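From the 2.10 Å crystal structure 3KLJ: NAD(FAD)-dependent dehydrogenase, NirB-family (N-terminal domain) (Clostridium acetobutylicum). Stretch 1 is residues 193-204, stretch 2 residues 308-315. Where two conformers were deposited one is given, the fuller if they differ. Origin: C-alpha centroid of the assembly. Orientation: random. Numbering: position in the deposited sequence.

Stretch 1 193-204: FLKDKLDRLGIK
Stretch 2, residues 308-315: KVSGISII

Ile 312 is the hub of this contact. Its CA-to-CB bond points toward the helix, and with chi1 m and chi2 t the side chain extends so that CD1 meets three residues: Lys 197 CB at 3.4 Å, Leu 201 CD2 at 3.8 Å and Leu 198 CD2 at 4.0 Å. CG2 of Ile 312 lies 4.2 Å from Leu 194 CD1. A beta-branched residue suits this place, since it favors extended backbone (phi/psi -115/120) and offers two apolar arms, one reaching each of these neighborhoods. It also has the largest area covered by the other stretch, 77 Å² of the 354 Å² buried in total.

The frame is a helix, entered before Phe 193 and running through most of stretch 1, packed against a strand in the second half of stretch 2 that continues past Ile 315, with axes 10.7 Å apart at closest approach and N-to-C directions 162° apart, so nearly antiparallel. Lys 197 CA sits 8.1 Å from Ile 312 CA, and Leu 198 CA 7.4 Å from Ser 310 CA. Strand alternation sets the pattern: Ile 312 and Ile 314 point toward the helix, Ser 313 away.

Leu 194 and Leu 198, one helical turn apart and linked by the bond from Leu 198 N to Leu 194 O (2.8 Å), start sideways, but their ends come nearer. Leu 194 (t, p) brings CD1 to 3.8 Å from Ile 314 CD1 (Ile 314 is m, t); Leu 198 (m, t) sets CD2 3.9 Å from Val 309 CG1. Both leucines are buried, as are Val 309 and Ile 314.

Toward the C-terminal end of stretch 1, a type I turn from Asp 199 to Gly 202 precedes Ile 203, whose N bonds to Leu 198 O at 2.8 Å. Gly 202 takes phi/psi 82/5, where positive phi favors glycine. Leu 201, off-rotamer at chi1 -100° and chi2 24°, points toward stretch 2 and lies at the exposed margin of the contact, its CD2 3.6 Å from Ser 310 CB.

Stretch 2 has a type I' turn, Val 309 to Ile 312, closed by Ile 312 N to Val 309 O at 2.7 Å. Ser 310 (45/24) and Gly 311 (66/29) supply its positive phi values. Ser 310, chi1 m, points toward stretch 1; its OG lies 3.2 Å from Ile 203 CD1 (Ile 203 is m, t) and 3.9 Å from Leu 198 CD2, and is hydrogen-bonded elsewhere in the structure. Lys 197 (m, m, t, t) lends CB to the contact while its end leads away, so the amine stays outside the apolar packing. No hydrogen bond crosses between the stretches: the contact rests on apolar packing.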

ATOM      1  N   PHE A 193       4.669  22.957   4.463  1.00  6.26           N
ATOM      2  CA  PHE A 193       5.955  22.980   3.782  1.00  6.95           C
ATOM      3  C   PHE A 193       5.842  22.175   2.476  1.00  7.25           C
ATOM      4  O   PHE A 193       6.210  22.665   1.401  1.00  6.89           O
ATOM      5  CB  PHE A 193       7.056  22.429   4.705  1.00  7.46           C
ATOM      6  CG  PHE A 193       8.437  22.439   4.099  1.00  8.64           C
ATOM      7  CD1 PHE A 193       8.884  21.363   3.327  1.00 11.04           C
ATOM      8  CD2 PHE A 193       9.298  23.508   4.321  1.00 10.73           C
ATOM      9  CE1 PHE A 193      10.165  21.363   2.773  1.00 11.76           C
ATOM     10  CE2 PHE A 193      10.585  23.519   3.775  1.00 11.80           C
ATOM     11  CZ  PHE A 193      11.019  22.451   2.999  1.00 10.67           C
ATOM     12  N   LEU A 194       5.309  20.957   2.571  1.00  7.01           N
ATOM     13  CA  LEU A 194       5.115  20.115   1.408  1.00  7.88           C
ATOM     14  C   LEU A 194       4.146  20.755   0.385  1.00  8.48           C
ATOM     15  O   LEU A 194       4.446  20.810  -0.808  1.00  8.26           O
ATOM     16  CB  LEU A 194       4.623  18.720   1.839  1.00  8.04           C
ATOM     17  CG  LEU A 194       4.382  17.695   0.728  1.00  8.31           C
ATOM     18  CD1 LEU A 194       5.716  17.283   0.094  1.00 10.09           C
ATOM     19  CD2 LEU A 194       3.644  16.467   1.276  1.00  7.37           C
ATOM     20  N   LYS A 195       3.003  21.248   0.857  1.00  9.34           N
ATOM     21  CA  LYS A 195       2.040  21.943  -0.015  1.00 10.16           C
ATOM     22  C   LYS A 195       2.718  23.057  -0.831  1.00 11.26           C
ATOM     23  O   LYS A 195       2.487  23.166  -2.033  1.00 11.28           O
ATOM     24  CB  LYS A 195       0.884  22.530   0.800  1.00 10.19           C
ATOM     25  CG  LYS A 195      -0.203  23.198  -0.062  1.00 10.48           C
ATOM     26  CD  LYS A 195      -1.135  24.071   0.750  1.00  8.34           C
ATOM     27  CE  LYS A 195      -2.180  24.737  -0.149  1.00  7.37           C
ATOM     28  NZ  LYS A 195      -1.600  25.667  -1.170  1.00  6.89           N
ATOM     29  N   ASP A 196       3.555  23.865  -0.173  1.00 11.76           N
ATOM     30  CA  ASP A 196       4.291  24.960  -0.828  0.50 12.56           C
ATOM     31  C   ASP A 196       5.216  24.437  -1.922  1.00 12.85           C
ATOM     32  O   ASP A 196       5.199  24.926  -3.054  1.00 13.33           O
ATOM     33  CB  ASP A 196       5.082  25.782   0.207  0.50 12.46           C
ATOM     34  CG  ASP A 196       6.241  26.582  -0.410  0.50 12.94           C
ATOM     35  OD1 ASP A 196       6.043  27.281  -1.425  0.50 13.90           O
ATOM     36  OD2 ASP A 196       7.359  26.524   0.141  0.50 13.13           O
ATOM     37  N   LYS A 197       6.033  23.449  -1.574  1.00 13.17           N
ATOM     38  CA  LYS A 197       6.969  22.848  -2.518  1.00 14.14           C
ATOM     39  C   LYS A 197       6.241  22.217  -3.717  1.00 14.74           C
ATOM     40  O   LYS A 197       6.697  22.319  -4.862  1.00 14.63           O
ATOM     41  CB  LYS A 197       7.823  21.786  -1.819  1.00 14.32           C
ATOM     42  CG  LYS A 197       8.871  22.313  -0.846  1.00 14.71           C
ATOM     43  CD  LYS A 197       9.913  23.185  -1.539  1.00 16.51           C
ATOM     44  CE  LYS A 197      11.028  23.548  -0.595  1.00 15.65           C
ATOM     45  NZ  LYS A 197      11.675  24.828  -1.002  1.00 18.15           N
ATOM     46  N   LEU A 198       5.111  21.572  -3.445  1.00 15.10           N
ATOM     47  CA  LEU A 198       4.283  21.013  -4.501  1.00 15.81           C
ATOM     48  C   LEU A 198       3.575  22.078  -5.341  1.00 16.48           C
ATOM     49  O   LEU A 198       3.432  21.904  -6.550  1.00 16.59           O
ATOM     50  CB  LEU A 198       3.287  19.990  -3.933  1.00 15.91           C
ATOM     51  CG  LEU A 198       3.907  18.708  -3.370  1.00 15.70           C
ATOM     52  CD1 LEU A 198       2.859  17.835  -2.669  1.00 14.39           C
ATOM     53  CD2 LEU A 198       4.608  17.916  -4.468  1.00 17.07           C
ATOM     54  N   ASP A 199       3.163  23.177  -4.701  1.00 17.25           N
ATOM     55  CA  ASP A 199       2.404  24.245  -5.350  1.00 17.99           C
ATOM     56  C   ASP A 199       3.263  25.059  -6.310  1.00 18.50           C
ATOM     57  O   ASP A 199       2.788  25.478  -7.367  1.00 17.97           O
ATOM     58  CB  ASP A 199       1.769  25.187  -4.315  1.00 18.28           C
ATOM     59  CG  ASP A 199       0.648  26.051  -4.907  1.00 18.71           C
ATOM     60  OD1 ASP A 199      -0.323  25.481  -5.453  1.00 19.49           O
ATOM     61  OD2 ASP A 199       0.732  27.298  -4.814  1.00 18.83           O
ATOM     62  N   ARG A 200       4.520  25.300  -5.936  1.00 18.95           N
ATOM     63  CA  ARG A 200       5.436  25.989  -6.842  1.00 19.78           C
ATOM     64  C   ARG A 200       5.938  25.050  -7.954  1.00 19.99           C
ATOM     65  O   ARG A 200       6.493  25.510  -8.956  1.00 20.26           O
ATOM     66  CB  ARG A 200       6.572  26.703  -6.082  1.00 19.80           C
ATOM     67  CG  ARG A 200       7.740  25.839  -5.597  1.00 20.52           C
ATOM     68  CD  ARG A 200       8.641  26.636  -4.640  1.00 21.77           C
ATOM     69  NE  ARG A 200       8.531  28.074  -4.877  1.00 23.49           N
ATOM     70  CZ  ARG A 200       9.487  28.844  -5.397  1.00 25.20           C
ATOM     71  NH1 ARG A 200      10.669  28.332  -5.727  1.00 26.14           N
ATOM     72  NH2 ARG A 200       9.268  30.140  -5.571  1.00 24.64           N
ATOM     73  N   LEU A 201       5.710  23.749  -7.778  1.00 19.94           N
ATOM     74  CA  LEU A 201       5.980  22.750  -8.819  1.00 20.22           C
ATOM     75  C   LEU A 201       4.766  22.475  -9.709  1.00 19.98           C
ATOM     76  O   LEU A 201       4.772  21.537 -10.511  1.00 19.74           O
ATOM     77  CB  LEU A 201       6.477  21.442  -8.199  1.00 20.34           C
ATOM     78  CG  LEU A 201       7.982  21.140  -8.193  1.00 21.28           C
ATOM     79  CD1 LEU A 201       8.883  22.388  -8.266  1.00 21.54           C
ATOM     80  CD2 LEU A 201       8.330  20.284  -6.983  1.00 21.37           C
ATOM     81  N   GLY A 202       3.731  23.296  -9.556  1.00 19.84           N
ATOM     82  CA  GLY A 202       2.530  23.202 -10.380  1.00 19.53           C
ATOM     83  C   GLY A 202       1.517  22.160  -9.947  1.00 19.25           C
ATOM     84  O   GLY A 202       0.525  21.945 -10.642  1.00 19.58           O
ATOM     85  N   ILE A 203       1.761  21.498  -8.816  1.00 18.93           N
ATOM     86  CA  ILE A 203       0.769  20.582  -8.250  1.00 18.20           C
ATOM     87  C   ILE A 203      -0.067  21.344  -7.216  1.00 17.77           C
ATOM     88  O   ILE A 203       0.370  21.563  -6.083  1.00 17.72           O
ATOM     89  CB  ILE A 203       1.418  19.278  -7.683  1.00 18.55           C
ATOM     90  CG1 ILE A 203       2.074  18.485  -8.817  1.00 18.61           C
ATOM     91  CG2 ILE A 203       0.375  18.386  -6.986  1.00 18.48           C
ATOM     92  CD1 ILE A 203       2.810  17.241  -8.370  1.00 18.92           C
ATOM     93  N   LYS A 204      -1.255  21.778  -7.631  1.00 17.06           N
ATOM     94  CA  LYS A 204      -2.154  22.529  -6.761  1.00 16.57           C
ATOM     95  C   LYS A 204      -2.960  21.617  -5.847  1.00 16.17           C
ATOM     96  O   LYS A 204      -3.457  20.570  -6.274  1.00 16.20           O
ATOM     97  CB  LYS A 204      -3.073  23.455  -7.575  1.00 16.96           C
ATOM     98  CG  LYS A 204      -4.509  23.556  -7.047  1.00 17.48           C
ATOM     99  CD  LYS A 204      -4.967  24.983  -6.788  1.00 19.14           C
ATOM    100  CE  LYS A 204      -4.637  25.413  -5.356  1.00 19.48           C
ATOM    101  NZ  LYS A 204      -5.513  26.535  -4.887  1.00 20.11           N
ATOM    102  N   LYS A 308       7.892   9.178  -4.048  1.00 34.95           N
ATOM    103  CA  LYS A 308       8.597   9.348  -5.308  1.00 34.90           C
ATOM    104  C   LYS A 308       8.070  10.573  -6.062  1.00 34.85           C
ATOM    105  O   LYS A 308       8.137  10.621  -7.295  1.00 34.88           O
ATOM    106  CB  LYS A 308       8.474   8.078  -6.162  1.00 34.99           C
ATOM    107  CG  LYS A 308       8.843   6.778  -5.447  1.00 34.93           C
ATOM    108  CD  LYS A 308       8.048   5.616  -6.026  1.00 35.66           C
ATOM    109  CE  LYS A 308       8.285   4.322  -5.265  1.00 35.51           C
ATOM    110  NZ  LYS A 308       7.528   3.195  -5.895  1.00 34.84           N
ATOM    111  N   VAL A 309       7.564  11.569  -5.327  1.00 34.75           N
ATOM    112  CA  VAL A 309       6.839  12.678  -5.969  1.00 34.31           C
ATOM    113  C   VAL A 309       7.668  13.933  -6.189  1.00 33.88           C
ATOM    114  O   VAL A 309       8.363  14.401  -5.287  1.00 33.59           O
ATOM    115  CB  VAL A 309       5.499  13.031  -5.269  1.00 34.39           C
ATOM    116  CG1 VAL A 309       5.663  14.183  -4.279  1.00 34.16           C
ATOM    117  CG2 VAL A 309       4.425  13.355  -6.314  1.00 34.37           C
ATOM    118  N   SER A 310       7.576  14.447  -7.417  1.00 33.38           N
ATOM    119  CA  SER A 310       8.157  15.725  -7.829  1.00 32.82           C
ATOM    120  C   SER A 310       9.591  15.946  -7.347  1.00 32.21           C
ATOM    121  O   SER A 310      10.049  17.085  -7.228  1.00 32.47           O
ATOM    122  CB  SER A 310       7.244  16.874  -7.389  1.00 32.93           C
ATOM    123  OG  SER A 310       5.939  16.707  -7.914  1.00 33.32           O
ATOM    124  N   GLY A 311      10.289  14.840  -7.084  1.00 31.35           N
ATOM    125  CA  GLY A 311      11.654  14.868  -6.581  1.00 30.10           C
ATOM    126  C   GLY A 311      11.766  15.444  -5.184  1.00 29.19           C
ATOM    127  O   GLY A 311      12.793  16.024  -4.848  1.00 29.18           O
ATOM    128  N   ILE A 312      10.703  15.294  -4.386  1.00 28.29           N
ATOM    129  CA  ILE A 312      10.676  15.713  -2.974  1.00 27.65           C
ATOM    130  C   ILE A 312      10.523  14.489  -2.073  1.00 27.23           C
ATOM    131  O   ILE A 312       9.529  13.758  -2.166  1.00 27.18           O
ATOM    132  CB  ILE A 312       9.532  16.711  -2.658  1.00 27.56           C
ATOM    133  CG1 ILE A 312       9.543  17.885  -3.642  1.00 27.51           C
ATOM    134  CG2 ILE A 312       9.659  17.224  -1.223  1.00 27.17           C
ATOM    135  CD1 ILE A 312       8.371  18.822  -3.488  1.00 27.22           C
ATOM    136  N   SER A 313      11.501  14.282  -1.201  1.00 26.07           N
ATOM    137  CA  SER A 313      11.616  13.041  -0.444  1.00 25.86           C
ATOM    138  C   SER A 313      11.137  13.197   0.987  1.00 25.70           C
ATOM    139  O   SER A 313      11.415  14.217   1.627  1.00 26.42           O
ATOM    140  CB  SER A 313      13.073  12.604  -0.424  1.00 26.17           C
ATOM    141  OG  SER A 313      13.871  13.585   0.220  1.00 26.17           O
ATOM    142  N   ILE A 314      10.454  12.177   1.506  1.00 24.71           N
ATOM    143  CA  ILE A 314       9.907  12.226   2.870  1.00 24.02           C
ATOM    144  C   ILE A 314      10.170  10.940   3.632  1.00 23.08           C
ATOM    145  O   ILE A 314       9.943   9.856   3.111  1.00 22.93           O
ATOM    146  CB  ILE A 314       8.375  12.475   2.870  1.00 23.92           C
ATOM    147  CG1 ILE A 314       8.061  13.858   2.308  1.00 24.13           C
ATOM    148  CG2 ILE A 314       7.800  12.340   4.289  1.00 24.56           C
ATOM    149  CD1 ILE A 314       6.640  14.028   1.882  1.00 24.79           C
ATOM    150  N   ILE A 315      10.665  11.050   4.858  1.00 21.63           N
ATOM    151  CA  ILE A 315      10.615   9.905   5.760  1.00 21.29           C
ATOM    152  C   ILE A 315       9.911  10.295   7.058  1.00 20.22           C
ATOM    153  O   ILE A 315      10.192  11.346   7.647  1.00 19.70           O
ATOM    154  CB  ILE A 315      12.002   9.186   6.013  1.00 21.77           C
ATOM    155  CG1 ILE A 315      12.624   9.577   7.342  1.00 22.53           C
ATOM    156  CG2 ILE A 315      13.004   9.352   4.846  1.00 23.15           C
ATOM    157  CD1 ILE A 315      12.359   8.582   8.417  1.00 23.48           C
TER